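Mandelate racemase/muconate lactonizing protein (Alicyclobacillus acidocaldarius LAA1, PDB 3QLD) is a member of the enolase superfamily, pairing an N-terminal capping domain with a C-terminal TIM-barrel-type domain. Local coordinates at residues A[5-10]-A[370-375]. Sequence-based numbering, arbitrary orientation.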
loop_
_atom_site.group_PDB
_atom_site.type_symbol
_atom_site.label_atom_id
_atom_site.label_comp_id
_atom_site.label_asym_id
_atom_site.label_seq_id
_atom_site.Cartn_x
_atom_site.Cartn_y
_atom_site.Cartn_z
ATOM N N THR A 5 -18.047 12.574 19.793
ATOM C CA THR A 5 -18.642 12.005 18.595
ATOM C C THR A 5 -17.705 12.184 17.359
ATOM O O THR A 5 -17.006 13.183 17.236
ATOM C CB THR A 5 -20.053 12.624 18.314
ATOM O OG1 THR A 5 -20.827 12.608 19.514
ATOM C CG2 THR A 5 -20.811 11.836 17.228
ATOM N N CYS A 6 -17.733 11.190 16.466
ATOM C CA CYS A 6 -17.078 11.287 15.140
ATOM C C CYS A 6 -18.197 11.041 14.151
ATOM O O CYS A 6 -19.008 10.066 14.325
ATOM C CB CYS A 6 -15.977 10.244 15.005
ATOM S SG CYS A 6 -15.341 10.146 13.342
ATOM N N VAL A 7 -18.316 11.918 13.161
ATOM C CA VAL A 7 -19.253 11.707 12.067
ATOM C C VAL A 7 -18.457 11.676 10.730
ATOM O O VAL A 7 -17.724 12.599 10.424
ATOM C CB VAL A 7 -20.291 12.872 11.970
ATOM C CG1 VAL A 7 -21.249 12.623 10.834
ATOM C CG2 VAL A 7 -21.031 13.079 13.341
ATOM N N LEU A 8 -18.657 10.632 9.953
ATOM C CA LEU A 8 -18.053 10.520 8.627
ATOM C C LEU A 8 -19.091 10.820 7.632
ATOM O O LEU A 8 -20.202 10.268 7.644
ATOM C CB LEU A 8 -17.506 9.103 8.391
ATOM C CG LEU A 8 -16.583 8.568 9.476
ATOM C CD1 LEU A 8 -16.225 7.076 9.228
ATOM C CD2 LEU A 8 -15.358 9.407 9.324
ATOM N N HIS A 9 -18.713 11.659 6.685
ATOM C CA HIS A 9 -19.610 12.039 5.662
ATOM C C HIS A 9 -19.023 11.600 4.333
ATOM O O HIS A 9 -17.960 12.063 3.959
ATOM C CB HIS A 9 -19.657 13.573 5.587
ATOM C CG HIS A 9 -20.054 14.226 6.872
ATOM N ND1 HIS A 9 -21.384 14.419 7.210
ATOM C CD2 HIS A 9 -19.318 14.714 7.903
ATOM C CE1 HIS A 9 -21.447 15.021 8.394
ATOM N NE2 HIS A 9 -20.207 15.190 8.848
ATOM N N ARG A 10 -19.763 10.803 3.585
ATOM C CA ARG A 10 -19.419 10.477 2.196
ATOM C C ARG A 10 -20.137 11.387 1.215
ATOM O O ARG A 10 -21.381 11.440 1.180
ATOM C CB ARG A 10 -19.718 8.993 1.877
ATOM C CG ARG A 10 -18.880 8.553 0.688
ATOM C CD ARG A 10 -19.233 7.108 0.381
ATOM N NE ARG A 10 -18.627 6.756 -0.874
ATOM C CZ ARG A 10 -18.158 5.546 -1.124
ATOM N NH1 ARG A 10 -17.569 5.300 -2.293
ATOM N NH2 ARG A 10 -18.259 4.631 -0.175
ATOM N N THR A 370 -23.861 11.109 0.411
ATOM C CA THR A 370 -24.468 9.884 -0.118
ATOM C C THR A 370 -24.488 8.847 0.957
ATOM O O THR A 370 -25.138 7.783 0.814
ATOM C CB THR A 370 -23.718 9.286 -1.297
ATOM O OG1 THR A 370 -22.394 8.966 -0.896
ATOM C CG2 THR A 370 -23.714 10.226 -2.474
ATOM N N ALA A 371 -23.769 9.129 2.029
ATOM C CA ALA A 371 -23.756 8.255 3.214
ATOM C C ALA A 371 -23.247 9.037 4.422
ATOM O O ALA A 371 -22.429 10.015 4.295
ATOM C CB ALA A 371 -22.891 6.991 2.974
ATOM N N THR A 372 -23.716 8.644 5.599
ATOM C CA THR A 372 -23.302 9.311 6.804
ATOM C C THR A 372 -23.268 8.288 7.955
ATOM O O THR A 372 -24.251 7.507 8.116
ATOM C CB THR A 372 -24.280 10.497 7.145
ATOM O OG1 THR A 372 -24.386 11.371 6.027
ATOM C CG2 THR A 372 -23.808 11.342 8.353
ATOM N N TRP A 373 -22.162 8.276 8.710
ATOM C CA TRP A 373 -21.992 7.356 9.822
ATOM C C TRP A 373 -21.509 8.116 11.060
ATOM O O TRP A 373 -20.532 8.823 10.981
ATOM C CB TRP A 373 -20.980 6.287 9.437
ATOM C CG TRP A 373 -20.650 5.289 10.504
ATOM C CD1 TRP A 373 -21.366 4.171 10.830
ATOM C CD2 TRP A 373 -19.490 5.293 11.342
ATOM N NE1 TRP A 373 -20.717 3.491 11.843
ATOM C CE2 TRP A 373 -19.550 4.148 12.147
ATOM C CE3 TRP A 373 -18.385 6.169 11.481
ATOM C CZ2 TRP A 373 -18.572 3.850 13.092
ATOM C CZ3 TRP A 373 -17.416 5.871 12.400
ATOM C CH2 TRP A 373 -17.515 4.707 13.206
ATOM N N SER A 374 -22.182 7.937 12.196
ATOM C CA SER A 374 -21.842 8.638 13.434
ATOM C C SER A 374 -21.578 7.659 14.507
ATOM O O SER A 374 -22.242 6.588 14.583
ATOM C CB SER A 374 -22.984 9.503 13.909
ATOM O OG SER A 374 -23.393 10.344 12.850
ATOM N N VAL A 375 -20.625 7.988 15.352
ATOM C CA VAL A 375 -20.350 7.095 16.450
ATOM C C VAL A 375 -20.078 7.834 17.751
ATOM O O VAL A 375 -19.343 8.845 17.779
ATOM C CB VAL A 375 -19.195 6.134 16.090
ATOM C CG1 VAL A 375 -17.824 6.819 16.126
ATOM C CG2 VAL A 375 -19.240 4.858 16.945
#
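An antiparallel beta pairing that ends in a classic bulge joins strand 5-10, in the N-terminal capping domain of this enolase-superfamily chain, to segment 370-375, near the C-terminal end of the chain. A strand from near the C-terminus thus extends the capping domain's sheet, on the side of strand 3-15 away from strand 25-38. Strands 5-10 and 371-375 run 170° apart, and three hydrogen-bonded pairs, C6 with V375, L8 with W373 and R10 with A371, set the register. Within the second, L8 N reaches W373 O at 2.8 Å, nearly along the C=O axis, and W373 N returns a bond to L8 O in the carbonyl plane.

Packing is tightest where C6, L8, W373 and V375, all buried, share a face; R10 and A371 continue it toward the open end. The L8 and W373 side chains lie side by side and point the same way. With CG anti to its own backbone N (chi1 178°), the indole brings its six-membered ring to L8, whose CD1 sits 3.3 Å from W373 CE3, a close contact; L8 CG follows at 3.6 Å from the same CE3. W65 and V69 of helix 61-80 also touch L8, so this face meets the helix.

The other face, with V7, H9, T372 and S374, is partly exposed and more loosely joined. V7 straddles S374 OG with both methyls, CG2 at 3.6 Å, while T372 CG2 approaches H9 ND1 no nearer than 4.1 Å; the imidazole instead bonds through NE2 to Q35 and meets the W45 ring with nearly parallel planes.

At the exposed end, T370 and A371 both face R10. The extended R10 side chain leads away to a salt bridge with D62. R10 N bonds to A371 O at 2.9 Å from above the carbonyl plane. The R10 backbone carbonyl remains at the bulge: R10 O takes a short 2.6 Å bond from T370 N, nearly along the C=O axis, and a weak one from A371 N at 3.4 Å.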